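Local atomic coordinates of Ycf54 protein (Thermosynechococcus elongatus, PDB entry 3HZE), a protein that is probably an accessory factor of the oxidative cyclase step in chlorophyll biosynthesis, as its relatives in cyanobacteria and plants are. Residues A47-P52 and E56-C61; R25-H30 and Q73-W78; R29-R32 and E37-F40; Y5-S10 and Q77-R82. All blocks are in the same frame, centred on the assembly; numbering follows the deposited sequence.

In the fold
The four contacts dress both faces of one antiparallel sheet. Contact 4 is the buried one, an isoleucine–leucine meeting between strand 3-10 and helix 73-83. Contact 2 uses the same helix 73-83 but joins it to helix 21-34, nearer the surface, with an arginine lying on a phenylalanine. Contact 3 shares helix 21-34 with contact 2 and ties its end to the chain entering strand 40-44, mixing aromatic packing with a tyrosine–aspartate hydrogen bond; F40 packs against R27 and F75 of contact 2. Contact 1 lies on the other face, about 28 Å from contact 3 between centres, with a leucine beneath an exposed salt bridge. It touches contact 4 through Y6 and L8.

Contact 1. Residues A47-P52 and E56-C61; sequences AFLEQP and EQKARC
L49 is the first residue of 47-52 to meet helix 55-60, landing on K58, whereas F48 just before it turns its ring to Y6, F91 and F54. The L49 side chain runs with CG anti to the backbone N (chi1 -177°), which carries CD1 over the helix backbone: CD1 is 3.5 Å from K58 CA and 3.6 Å from K58 CB. The same methyl also packs on L8 of strand 3-10. Cut back to an alanine, L49 would probably leave a gap between the K58 backbone and L8, and the short helix would lose its main apolar contact with 47-52. The 3-10 turn 48-50 and helix 55-60 are two short helical pieces lying side by side on the face of the sheet to which Y6 and L8 point; Q57 fastens the helix there by hydrogen bonds to Y6 OH and M88 O. E50, next in line, starts off away from the helix, but its chain bends back at chi2 (-53°). OE1 then takes a hydrogen bond from K58 NZ at 2.9 Å, on the syn side and 26° out of the carboxylate plane, within a salt bridge. To reach it, K58 stretches out fully past L49 O, its CD 3.8 Å from that oxygen.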
loop_
_atom_site.group_PDB
_atom_site.type_symbol
_atom_site.label_atom_id
_atom_site.label_comp_id
_atom_site.label_asym_id
_atom_site.label_seq_id
_atom_site.Cartn_x
_atom_site.Cartn_y
_atom_site.Cartn_z
ATOM N N ALA A 47 -1.034 -9.697 2.539
ATOM C CA ALA A 47 -0.799 -11.117 2.303
ATOM C C ALA A 47 0.280 -11.367 1.255
ATOM O O ALA A 47 1.055 -12.313 1.380
ATOM C CB ALA A 47 -2.097 -11.804 1.881
ATOM N N PHE A 48 0.342 -10.520 0.231
ATOM C CA PHE A 48 1.332 -10.718 -0.824
ATOM C C PHE A 48 2.771 -10.743 -0.316
ATOM O O PHE A 48 3.615 -11.460 -0.851
ATOM C CB PHE A 48 1.158 -9.660 -1.934
ATOM C CG PHE A 48 1.739 -8.298 -1.609
ATOM C CD1 PHE A 48 3.107 -8.052 -1.740
ATOM C CD2 PHE A 48 0.908 -7.250 -1.204
ATOM C CE1 PHE A 48 3.639 -6.782 -1.474
ATOM C CE2 PHE A 48 1.429 -5.976 -0.932
ATOM C CZ PHE A 48 2.797 -5.741 -1.069
ATOM N N LEU A 49 3.045 -9.971 0.727
ATOM C CA LEU A 49 4.386 -9.889 1.283
ATOM C C LEU A 49 4.936 -11.229 1.783
ATOM O O LEU A 49 6.141 -11.368 2.005
ATOM C CB LEU A 49 4.407 -8.863 2.413
ATOM C CG LEU A 49 5.744 -8.556 3.092
ATOM C CD1 LEU A 49 6.756 -8.054 2.065
ATOM C CD2 LEU A 49 5.503 -7.509 4.182
ATOM N N GLU A 50 4.060 -12.216 1.948
ATOM C CA GLU A 50 4.480 -13.534 2.428
ATOM C C GLU A 50 4.873 -14.477 1.295
ATOM O O GLU A 50 5.422 -15.548 1.540
ATOM C CB GLU A 50 3.367 -14.184 3.263
ATOM C CG GLU A 50 2.939 -13.374 4.477
ATOM C CD GLU A 50 4.106 -12.996 5.375
ATOM O OE1 GLU A 50 4.787 -13.908 5.890
ATOM O OE2 GLU A 50 4.345 -11.783 5.569
ATOM N N GLN A 51 4.584 -14.085 0.060
ATOM C CA GLN A 51 4.923 -14.912 -1.090
ATOM C C GLN A 51 6.430 -14.861 -1.338
ATOM O O GLN A 51 7.092 -13.869 -1.021
ATOM C CB GLN A 51 4.168 -14.439 -2.341
ATOM C CG GLN A 51 2.657 -14.621 -2.272
ATOM C CD GLN A 51 1.980 -14.420 -3.619
ATOM O OE1 GLN A 51 0.757 -14.324 -3.704
ATOM N NE2 GLN A 51 2.778 -14.366 -4.683
ATOM N N PRO A 52 6.990 -15.935 -1.913
ATOM C CA PRO A 52 8.420 -16.038 -2.208
ATOM C C PRO A 52 9.041 -14.869 -2.966
ATOM O O PRO A 52 10.121 -14.403 -2.612
ATOM C CB PRO A 52 8.512 -17.349 -2.988
ATOM C CG PRO A 52 7.438 -18.178 -2.354
ATOM C CD PRO A 52 6.296 -17.188 -2.267
ATOM N N GLU A 56 12.782 -10.590 -0.167
ATOM C CA GLU A 56 13.760 -9.558 0.143
ATOM C C GLU A 56 13.121 -8.366 0.852
ATOM O O GLU A 56 13.631 -7.885 1.866
ATOM C CB GLU A 56 14.454 -9.104 -1.146
ATOM C CG GLU A 56 15.878 -8.607 -0.953
ATOM C CD GLU A 56 15.953 -7.361 -0.097
ATOM O OE1 GLU A 56 15.362 -6.335 -0.497
ATOM O OE2 GLU A 56 16.602 -7.408 0.970
ATOM N N GLN A 57 11.996 -7.893 0.327
ATOM C CA GLN A 57 11.317 -6.755 0.932
ATOM C C GLN A 57 10.752 -7.105 2.300
ATOM O O GLN A 57 10.717 -6.263 3.195
ATOM C CB GLN A 57 10.208 -6.244 0.014
ATOM C CG GLN A 57 10.727 -5.751 -1.331
ATOM C CD GLN A 57 9.776 -4.787 -2.003
ATOM O OE1 GLN A 57 8.567 -5.010 -2.035
ATOM N NE2 GLN A 57 10.319 -3.712 -2.563
ATOM N N LYS A 58 10.313 -8.347 2.471
ATOM C CA LYS A 58 9.774 -8.759 3.760
ATOM C C LYS A 58 10.878 -8.716 4.802
ATOM O O LYS A 58 10.646 -8.370 5.955
ATOM C CB LYS A 58 9.208 -10.176 3.697
ATOM C CG LYS A 58 8.669 -10.656 5.035
ATOM C CD LYS A 58 8.338 -12.135 5.022
ATOM C CE LYS A 58 7.874 -12.603 6.400
ATOM N NZ LYS A 58 7.644 -14.082 6.455
ATOM N N ALA A 59 12.089 -9.070 4.390
ATOM C CA ALA A 59 13.225 -9.068 5.303
ATOM C C ALA A 59 13.628 -7.648 5.685
ATOM O O ALA A 59 13.961 -7.374 6.839
ATOM C CB ALA A 59 14.407 -9.787 4.653
ATOM N N ARG A 60 13.585 -6.745 4.712
ATOM C CA ARG A 60 13.967 -5.358 4.940
ATOM C C ARG A 60 12.951 -4.507 5.696
ATOM O O ARG A 60 13.331 -3.632 6.474
ATOM C CB ARG A 60 14.281 -4.679 3.607
ATOM C CG ARG A 60 15.579 -5.126 2.961
ATOM C CD ARG A 60 15.783 -4.411 1.637
ATOM N NE ARG A 60 15.694 -2.959 1.770
ATOM C CZ ARG A 60 15.830 -2.111 0.754
ATOM N NH1 ARG A 60 16.061 -2.574 -0.467
ATOM N NH2 ARG A 60 15.738 -0.802 0.956
ATOM N N CYS A 61 11.667 -4.749 5.468
ATOM C CA CYS A 61 10.642 -3.949 6.126
ATOM C C CYS A 61 10.312 -4.406 7.540
ATOM O O CYS A 61 9.962 -5.560 7.757
ATOM C CB CYS A 61 9.363 -3.939 5.280
ATOM S SG CYS A 61 8.079 -2.821 5.904
#

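Contact 2. Residues R25-H30 and Q73-W78; sequences RERQRH and QQFIQW
The guanidinium of R27 lies flat on the ring of F75, the planes only 14° apart and the centres 4.0 Å from each other. CD1 of F75 sits over the middle of the guanidinium, 3.5 Å from R27 CZ, so the cation-pi contact is off-centre. Further back along the arginine, CD makes a CH-pi contact over the same ring face, 3.9 Å from the F75 centroid. R27 gets there by running out extended from CG to NE. Helix 73-83 packs on one face of the antiparallel sheet and helix 21-34 lies beside it, by edge strand 40-44; this arginine spans the interval between them, since even the nearest CA atoms, those of R27 and F75, are 10.2 Å apart. On the inner side F40 of strand 40-44 packs against both partners, and F75 reaches down to I68 and S70. The outer side is looser: W78 starts toward helix 21-34, yet its ring does not touch 25-30, and Q74 turns away to a weak hydrogen bond from its NE2 to Q77 OE1.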
loop_
_atom_site.group_PDB
_atom_site.type_symbol
_atom_site.label_atom_id
_atom_site.label_comp_id
_atom_site.label_asym_id
_atom_site.label_seq_id
_atom_site.Cartn_x
_atom_site.Cartn_y
_atom_site.Cartn_z
ATOM N N ARG A 25 -8.359 10.324 2.697
ATOM C CA ARG A 25 -9.655 10.990 2.714
ATOM C C ARG A 25 -9.791 12.133 1.702
ATOM O O ARG A 25 -10.849 12.290 1.084
ATOM C CB ARG A 25 -9.982 11.467 4.137
ATOM C CG ARG A 25 -10.240 10.296 5.101
ATOM C CD ARG A 25 -11.099 10.702 6.289
ATOM N NE ARG A 25 -10.443 11.709 7.118
ATOM C CZ ARG A 25 -9.469 11.452 7.985
ATOM N NH1 ARG A 25 -9.031 10.209 8.150
ATOM N NH2 ARG A 25 -8.920 12.443 8.677
ATOM N N GLU A 26 -8.738 12.928 1.524
ATOM C CA GLU A 26 -8.804 14.013 0.545
ATOM C C GLU A 26 -8.889 13.411 -0.853
ATOM O O GLU A 26 -9.638 13.897 -1.699
ATOM C CB GLU A 26 -7.566 14.932 0.635
ATOM C CG GLU A 26 -7.525 15.809 1.885
ATOM C CD GLU A 26 -6.291 16.714 1.957
ATOM O OE1 GLU A 26 -6.011 17.238 3.060
ATOM O OE2 GLU A 26 -5.607 16.919 0.928
ATOM N N ARG A 27 -8.125 12.349 -1.101
ATOM C CA ARG A 27 -8.149 11.718 -2.425
ATOM C C ARG A 27 -9.488 11.045 -2.695
ATOM O O ARG A 27 -9.992 11.082 -3.821
ATOM C CB ARG A 27 -7.019 10.696 -2.568
ATOM C CG ARG A 27 -6.738 10.316 -4.022
ATOM C CD ARG A 27 -5.517 9.421 -4.124
ATOM N NE ARG A 27 -5.244 8.969 -5.489
ATOM C CZ ARG A 27 -4.633 9.690 -6.425
ATOM N NH1 ARG A 27 -4.219 10.925 -6.168
ATOM N NH2 ARG A 27 -4.408 9.161 -7.619
ATOM N N GLN A 28 -10.055 10.416 -1.667
ATOM C CA GLN A 28 -11.348 9.760 -1.811
ATOM C C GLN A 28 -12.422 10.803 -2.104
ATOM O O GLN A 28 -13.277 10.595 -2.961
ATOM C CB GLN A 28 -11.701 8.978 -0.540
ATOM C CG GLN A 28 -10.870 7.704 -0.349
ATOM C CD GLN A 28 -11.182 6.993 0.960
ATOM O OE1 GLN A 28 -10.748 5.860 1.185
ATOM N NE2 GLN A 28 -11.929 7.659 1.832
ATOM N N ARG A 29 -12.369 11.934 -1.404
ATOM C CA ARG A 29 -13.337 13.005 -1.633
ATOM C C ARG A 29 -13.194 13.545 -3.055
ATOM O O ARG A 29 -14.191 13.858 -3.717
ATOM C CB ARG A 29 -13.128 14.150 -0.638
ATOM C CG ARG A 29 -13.438 13.804 0.817
ATOM C CD ARG A 29 -13.084 14.986 1.732
ATOM N NE ARG A 29 -12.976 14.589 3.136
ATOM C CZ ARG A 29 -12.050 15.050 3.973
ATOM N NH1 ARG A 29 -11.147 15.923 3.551
ATOM N NH2 ARG A 29 -12.023 14.639 5.232
ATOM N N HIS A 30 -11.953 13.661 -3.520
ATOM C CA HIS A 30 -11.697 14.154 -4.868
ATOM C C HIS A 30 -12.258 13.188 -5.921
ATOM O O HIS A 30 -12.848 13.618 -6.913
ATOM C CB HIS A 30 -10.192 14.358 -5.069
ATOM C CG HIS A 30 -9.797 14.592 -6.493
ATOM N ND1 HIS A 30 -10.242 15.672 -7.224
ATOM C CD2 HIS A 30 -8.995 13.881 -7.324
ATOM C CE1 HIS A 30 -9.733 15.619 -8.442
ATOM N NE2 HIS A 30 -8.971 14.542 -8.528
ATOM N N GLN A 73 0.065 4.024 -11.070
ATOM C CA GLN A 73 1.480 4.064 -10.732
ATOM C C GLN A 73 1.997 5.423 -10.271
ATOM O O GLN A 73 2.845 5.486 -9.384
ATOM C CB GLN A 73 2.320 3.564 -11.911
ATOM C CG GLN A 73 3.821 3.656 -11.690
ATOM C CD GLN A 73 4.609 2.956 -12.778
ATOM O OE1 GLN A 73 4.248 3.010 -13.956
ATOM N NE2 GLN A 73 5.698 2.303 -12.393
ATOM N N GLN A 74 1.498 6.508 -10.858
ATOM C CA GLN A 74 1.966 7.833 -10.463
ATOM C C GLN A 74 1.641 8.170 -9.019
ATOM O O GLN A 74 2.421 8.847 -8.357
ATOM C CB GLN A 74 1.396 8.904 -11.397
ATOM C CG GLN A 74 2.109 8.955 -12.750
ATOM C CD GLN A 74 2.123 7.608 -13.453
ATOM O OE1 GLN A 74 1.069 7.047 -13.770
ATOM N NE2 GLN A 74 3.321 7.079 -13.700
ATOM N N PHE A 75 0.495 7.704 -8.531
ATOM C CA PHE A 75 0.116 7.968 -7.149
ATOM C C PHE A 75 1.131 7.313 -6.219
ATOM O O PHE A 75 1.531 7.892 -5.209
ATOM C CB PHE A 75 -1.280 7.411 -6.867
ATOM C CG PHE A 75 -1.695 7.526 -5.434
ATOM C CD1 PHE A 75 -1.710 8.763 -4.791
ATOM C CD2 PHE A 75 -2.054 6.395 -4.716
ATOM C CE1 PHE A 75 -2.080 8.865 -3.445
ATOM C CE2 PHE A 75 -2.427 6.487 -3.366
ATOM C CZ PHE A 75 -2.439 7.725 -2.734
ATOM N N ILE A 76 1.543 6.097 -6.569
ATOM C CA ILE A 76 2.513 5.364 -5.768
ATOM C C ILE A 76 3.871 6.050 -5.844
ATOM O O ILE A 76 4.570 6.166 -4.838
ATOM C CB ILE A 76 2.620 3.896 -6.250
ATOM C CG1 ILE A 76 1.286 3.186 -5.999
ATOM C CG2 ILE A 76 3.747 3.177 -5.543
ATOM C CD1 ILE A 76 0.843 3.189 -4.517
ATOM N N GLN A 77 4.249 6.509 -7.036
ATOM C CA GLN A 77 5.526 7.199 -7.186
ATOM C C GLN A 77 5.482 8.491 -6.371
ATOM O O GLN A 77 6.483 8.908 -5.796
ATOM C CB GLN A 77 5.805 7.527 -8.660
ATOM C CG GLN A 77 5.888 6.309 -9.568
ATOM C CD GLN A 77 6.069 6.684 -11.032
ATOM O OE1 GLN A 77 5.384 7.571 -11.546
ATOM N NE2 GLN A 77 6.985 5.999 -11.713
ATOM N N TRP A 78 4.317 9.127 -6.327
ATOM C CA TRP A 78 4.167 10.356 -5.562
ATOM C C TRP A 78 4.372 10.067 -4.068
ATOM O O TRP A 78 5.058 10.819 -3.366
ATOM C CB TRP A 78 2.783 10.955 -5.803
ATOM C CG TRP A 78 2.490 12.140 -4.950
ATOM C CD1 TRP A 78 2.888 13.429 -5.159
ATOM C CD2 TRP A 78 1.747 12.140 -3.726
ATOM N NE1 TRP A 78 2.438 14.234 -4.141
ATOM C CE2 TRP A 78 1.733 13.468 -3.248
ATOM C CE3 TRP A 78 1.089 11.143 -2.987
ATOM C CZ2 TRP A 78 1.085 13.829 -2.062
ATOM C CZ3 TRP A 78 0.444 11.501 -1.810
ATOM C CH2 TRP A 78 0.446 12.835 -1.358
#

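Contact 3. Residues R29-R32 and E37-F40; sequences RHYR and EIDF
Y31 carries this contact, its ring wedged among I38, D39 and F40. One face receives F40 edge-on: CE1 of F40 stands over the centre of the tyrosine ring, 3.7 Å from Y31 CZ, with the two planes at 75° in a T-shaped pair. At the rim of the ring, near its plane, the backbone oxygen E37 O lies 3.3 Å from Y31 CD2. The hydroxyl continues past the apolar part and donates to D39 OD1 at 2.9 Å, meeting it on the syn side and 21° out of the carboxylate plane. A water donates to the other carboxylate oxygen, D39 OD2, at 2.6 Å and also to Y31 OH at 3.3 Å, closing a small ring of bonds. Together these fold the end of helix 21-34 against the connection that leads into edge strand 40-44, whose entry is held from the neighbouring strand side by S70 OG and the T71 backbone, both bonded to D39. A phenylalanine in place of Y31 would probably leave D39 OD1 without this donor and the water without one of its acceptors. I38 fills in at the base of the tyrosine: with CG1 anti to its own carbonyl carbon (chi1 -59°), its CD1 comes to 3.6 Å from Y31 CB, while the same CD1 lies 4.1 Å from R32 NE.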
loop_
_atom_site.group_PDB
_atom_site.type_symbol
_atom_site.label_atom_id
_atom_site.label_comp_id
_atom_site.label_asym_id
_atom_site.label_seq_id
_atom_site.Cartn_x
_atom_site.Cartn_y
_atom_site.Cartn_z
ATOM N N ARG A 29 -12.369 11.934 -1.404
ATOM C CA ARG A 29 -13.337 13.005 -1.633
ATOM C C ARG A 29 -13.194 13.545 -3.055
ATOM O O ARG A 29 -14.191 13.858 -3.717
ATOM C CB ARG A 29 -13.128 14.150 -0.638
ATOM C CG ARG A 29 -13.438 13.804 0.817
ATOM C CD ARG A 29 -13.084 14.986 1.732
ATOM N NE ARG A 29 -12.976 14.589 3.136
ATOM C CZ ARG A 29 -12.050 15.050 3.973
ATOM N NH1 ARG A 29 -11.147 15.923 3.551
ATOM N NH2 ARG A 29 -12.023 14.639 5.232
ATOM N N HIS A 30 -11.953 13.661 -3.520
ATOM C CA HIS A 30 -11.697 14.154 -4.868
ATOM C C HIS A 30 -12.258 13.188 -5.921
ATOM O O HIS A 30 -12.848 13.618 -6.913
ATOM C CB HIS A 30 -10.192 14.358 -5.069
ATOM C CG HIS A 30 -9.797 14.592 -6.493
ATOM N ND1 HIS A 30 -10.242 15.672 -7.224
ATOM C CD2 HIS A 30 -8.995 13.881 -7.324
ATOM C CE1 HIS A 30 -9.733 15.619 -8.442
ATOM N NE2 HIS A 30 -8.971 14.542 -8.528
ATOM N N TYR A 31 -12.071 11.889 -5.709
ATOM C CA TYR A 31 -12.580 10.880 -6.646
ATOM C C TYR A 31 -14.105 10.893 -6.668
ATOM O O TYR A 31 -14.721 10.735 -7.723
ATOM C CB TYR A 31 -12.099 9.475 -6.257
ATOM C CG TYR A 31 -10.771 9.070 -6.862
ATOM C CD1 TYR A 31 -9.657 9.903 -6.776
ATOM C CD2 TYR A 31 -10.623 7.839 -7.500
ATOM C CE1 TYR A 31 -8.425 9.519 -7.303
ATOM C CE2 TYR A 31 -9.385 7.442 -8.035
ATOM C CZ TYR A 31 -8.294 8.288 -7.930
ATOM O OH TYR A 31 -7.065 7.901 -8.435
ATOM N N ARG A 32 -14.710 11.056 -5.499
ATOM C CA ARG A 32 -16.158 11.097 -5.410
ATOM C C ARG A 32 -16.704 12.287 -6.192
ATOM O O ARG A 32 -17.670 12.149 -6.939
ATOM C CB ARG A 32 -16.598 11.185 -3.947
ATOM C CG ARG A 32 -16.856 9.842 -3.282
ATOM C CD ARG A 32 -15.648 8.916 -3.342
ATOM N NE ARG A 32 -15.918 7.626 -2.711
ATOM C CZ ARG A 32 -16.154 7.461 -1.411
ATOM N NH1 ARG A 32 -16.153 8.508 -0.596
ATOM N NH2 ARG A 32 -16.389 6.247 -0.926
ATOM N N GLU A 37 -13.819 5.949 -9.887
ATOM C CA GLU A 37 -13.763 4.765 -9.029
ATOM C C GLU A 37 -12.468 4.741 -8.216
ATOM O O GLU A 37 -11.381 4.929 -8.764
ATOM C CB GLU A 37 -13.846 3.493 -9.880
ATOM C CG GLU A 37 -13.730 2.208 -9.067
ATOM C CD GLU A 37 -13.702 0.966 -9.939
ATOM O OE1 GLU A 37 -12.855 0.906 -10.859
ATOM O OE2 GLU A 37 -14.516 0.049 -9.700
ATOM N N ILE A 38 -12.582 4.508 -6.914
ATOM C CA ILE A 38 -11.397 4.450 -6.052
ATOM C C ILE A 38 -10.464 3.347 -6.543
ATOM O O ILE A 38 -10.891 2.205 -6.703
ATOM C CB ILE A 38 -11.771 4.130 -4.583
ATOM C CG1 ILE A 38 -12.720 5.197 -4.028
ATOM C CG2 ILE A 38 -10.512 4.045 -3.734
ATOM C CD1 ILE A 38 -12.174 6.588 -4.110
ATOM N N ASP A 39 -9.198 3.684 -6.786
ATOM C CA ASP A 39 -8.230 2.690 -7.237
ATOM C C ASP A 39 -6.962 2.680 -6.388
ATOM O O ASP A 39 -5.885 2.340 -6.869
ATOM C CB ASP A 39 -7.862 2.921 -8.705
ATOM C CG ASP A 39 -7.280 4.300 -8.947
ATOM O OD1 ASP A 39 -7.146 5.072 -7.975
ATOM O OD2 ASP A 39 -6.958 4.612 -10.109
ATOM N N PHE A 40 -7.097 3.083 -5.129
ATOM C CA PHE A 40 -5.978 3.095 -4.193
ATOM C C PHE A 40 -6.553 2.568 -2.887
ATOM O O PHE A 40 -7.688 2.896 -2.531
ATOM C CB PHE A 40 -5.427 4.512 -4.006
ATOM C CG PHE A 40 -6.476 5.538 -3.692
ATOM C CD1 PHE A 40 -7.266 6.084 -4.706
ATOM C CD2 PHE A 40 -6.686 5.955 -2.381
ATOM C CE1 PHE A 40 -8.250 7.031 -4.407
ATOM C CE2 PHE A 40 -7.664 6.897 -2.078
ATOM C CZ PHE A 40 -8.445 7.433 -3.088
HETATM O O HOH W 1 -6.436 6.782 -11.455
#

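Contact 4. Residues Y5-S10 and Q77-R82; sequences YYILAS and QWLKLR
I7 and L79 meet methyl to methyl, I7 CD1 standing 3.6 Å from L79 CD1, and their side chains cross at about a right angle. I7 holds CG1 between its backbone N and carbonyl carbon (chi1 52°), the crowded position for a branched residue, which swings CD1 toward the leucine. Its other branch, CG2, faces the helix backbone, 4.1 Å from L79 CB and 4.3 Å from K80 N. The L79 backbone already directs CB at the isoleucine, 3.8 Å from I7 CD1; with CG anti to the carbonyl carbon (chi1 -80°) CD1 comes to the same methyl. K80 takes the opposite course: its chain leads the amine away to a weak hydrogen bond with E84 O. This is helix 73-83 packing on an inner strand of the antiparallel sheet. I7 points to the helix, while Y6, the residue before it, points to the other face, and I68, I76 and L83 also pack against I7. No hydrogen bond crosses between 5-10 and 77-82, which implies that the helix is seated on this strand by hydrophobic burial and side-chain shape rather than by directional bonds.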
loop_
_atom_site.group_PDB
_atom_site.type_symbol
_atom_site.label_atom_id
_atom_site.label_comp_id
_atom_site.label_asym_id
_atom_site.label_seq_id
_atom_site.Cartn_x
_atom_site.Cartn_y
_atom_site.Cartn_z
ATOM N N TYR A 5 0.646 -1.422 -8.126
ATOM C CA TYR A 5 1.862 -0.760 -7.665
ATOM C C TYR A 5 1.682 -0.529 -6.171
ATOM O O TYR A 5 0.553 -0.364 -5.698
ATOM C CB TYR A 5 2.037 0.571 -8.395
ATOM C CG TYR A 5 2.057 0.414 -9.897
ATOM C CD1 TYR A 5 3.232 0.081 -10.567
ATOM C CD2 TYR A 5 0.889 0.550 -10.646
ATOM C CE1 TYR A 5 3.245 -0.115 -11.953
ATOM C CE2 TYR A 5 0.886 0.352 -12.032
ATOM C CZ TYR A 5 2.070 0.020 -12.678
ATOM O OH TYR A 5 2.073 -0.177 -14.044
ATOM N N TYR A 6 2.773 -0.504 -5.414
ATOM C CA TYR A 6 2.616 -0.328 -3.976
ATOM C C TYR A 6 3.828 0.231 -3.262
ATOM O O TYR A 6 4.953 0.123 -3.744
ATOM C CB TYR A 6 2.289 -1.683 -3.342
ATOM C CG TYR A 6 3.460 -2.651 -3.405
ATOM C CD1 TYR A 6 4.501 -2.584 -2.480
ATOM C CD2 TYR A 6 3.560 -3.584 -4.437
ATOM C CE1 TYR A 6 5.621 -3.427 -2.588
ATOM C CE2 TYR A 6 4.666 -4.425 -4.551
ATOM C CZ TYR A 6 5.691 -4.339 -3.625
ATOM O OH TYR A 6 6.780 -5.169 -3.749
ATOM N N ILE A 7 3.586 0.840 -2.107
ATOM C CA ILE A 7 4.676 1.293 -1.266
ATOM C C ILE A 7 4.482 0.420 -0.023
ATOM O O ILE A 7 3.352 0.083 0.338
ATOM C CB ILE A 7 4.598 2.783 -0.864
ATOM C CG1 ILE A 7 3.233 3.107 -0.262
ATOM C CG2 ILE A 7 4.953 3.658 -2.059
ATOM C CD1 ILE A 7 3.230 4.381 0.570
ATOM N N LEU A 8 5.577 0.028 0.609
ATOM C CA LEU A 8 5.499 -0.806 1.796
ATOM C C LEU A 8 6.292 -0.159 2.924
ATOM O O LEU A 8 7.394 0.319 2.703
ATOM C CB LEU A 8 6.074 -2.194 1.486
ATOM C CG LEU A 8 6.213 -3.209 2.619
ATOM C CD1 LEU A 8 4.828 -3.661 3.090
ATOM C CD2 LEU A 8 7.023 -4.409 2.106
ATOM N N ALA A 9 5.726 -0.126 4.127
ATOM C CA ALA A 9 6.428 0.455 5.271
ATOM C C ALA A 9 5.885 -0.105 6.575
ATOM O O ALA A 9 4.790 -0.680 6.612
ATOM C CB ALA A 9 6.285 1.976 5.263
ATOM N N SER A 10 6.639 0.085 7.652
ATOM C CA SER A 10 6.210 -0.398 8.956
ATOM C C SER A 10 5.015 0.442 9.393
ATOM O O SER A 10 4.887 1.606 9.002
ATOM C CB SER A 10 7.346 -0.251 9.975
ATOM O OG SER A 10 7.637 1.116 10.211
ATOM N N GLN A 77 4.249 6.509 -7.036
ATOM C CA GLN A 77 5.526 7.199 -7.186
ATOM C C GLN A 77 5.482 8.491 -6.371
ATOM O O GLN A 77 6.483 8.908 -5.796
ATOM C CB GLN A 77 5.805 7.527 -8.660
ATOM C CG GLN A 77 5.888 6.309 -9.568
ATOM C CD GLN A 77 6.069 6.684 -11.032
ATOM O OE1 GLN A 77 5.384 7.571 -11.546
ATOM N NE2 GLN A 77 6.985 5.999 -11.713
ATOM N N TRP A 78 4.317 9.127 -6.327
ATOM C CA TRP A 78 4.167 10.356 -5.562
ATOM C C TRP A 78 4.372 10.067 -4.068
ATOM O O TRP A 78 5.058 10.819 -3.366
ATOM C CB TRP A 78 2.783 10.955 -5.803
ATOM C CG TRP A 78 2.490 12.140 -4.950
ATOM C CD1 TRP A 78 2.888 13.429 -5.159
ATOM C CD2 TRP A 78 1.747 12.140 -3.726
ATOM N NE1 TRP A 78 2.438 14.234 -4.141
ATOM C CE2 TRP A 78 1.733 13.468 -3.248
ATOM C CE3 TRP A 78 1.089 11.143 -2.987
ATOM C CZ2 TRP A 78 1.085 13.829 -2.062
ATOM C CZ3 TRP A 78 0.444 11.501 -1.810
ATOM C CH2 TRP A 78 0.446 12.835 -1.358
ATOM N N LEU A 79 3.780 8.977 -3.584
ATOM C CA LEU A 79 3.927 8.602 -2.172
ATOM C C LEU A 79 5.399 8.357 -1.826
ATOM O O LEU A 79 5.865 8.758 -0.766
ATOM C CB LEU A 79 3.102 7.343 -1.860
ATOM C CG LEU A 79 1.595 7.537 -1.633
ATOM C CD1 LEU A 79 0.912 6.179 -1.500
ATOM C CD2 LEU A 79 1.368 8.363 -0.368
ATOM N N LYS A 80 6.127 7.699 -2.724
ATOM C CA LYS A 80 7.540 7.419 -2.490
ATOM C C LYS A 80 8.310 8.744 -2.404
ATOM O O LYS A 80 9.172 8.913 -1.542
ATOM C CB LYS A 80 8.093 6.545 -3.618
ATOM C CG LYS A 80 9.311 5.696 -3.234
ATOM C CD LYS A 80 10.531 6.536 -2.949
ATOM C CE LYS A 80 11.707 5.667 -2.499
ATOM N NZ LYS A 80 12.874 6.497 -2.067
ATOM N N LEU A 81 7.997 9.683 -3.295
ATOM C CA LEU A 81 8.653 10.993 -3.283
ATOM C C LEU A 81 8.376 11.710 -1.964
ATOM O O LEU A 81 9.275 12.287 -1.355
ATOM C CB LEU A 81 8.136 11.877 -4.423
ATOM C CG LEU A 81 8.721 11.769 -5.830
ATOM C CD1 LEU A 81 8.029 12.802 -6.731
ATOM C CD2 LEU A 81 10.230 12.023 -5.789
ATOM N N ARG A 82 7.120 11.674 -1.533
ATOM C CA ARG A 82 6.717 12.324 -0.292
ATOM C C ARG A 82 7.248 11.667 0.989
ATOM O O ARG A 82 7.770 12.357 1.864
ATOM C CB ARG A 82 5.182 12.400 -0.217
ATOM C CG ARG A 82 4.522 13.365 -1.211
ATOM C CD ARG A 82 4.580 14.806 -0.706
ATOM N NE ARG A 82 4.182 14.862 0.697
ATOM C CZ ARG A 82 4.909 15.419 1.658
ATOM N NH1 ARG A 82 6.071 15.989 1.364
ATOM N NH2 ARG A 82 4.494 15.365 2.921
#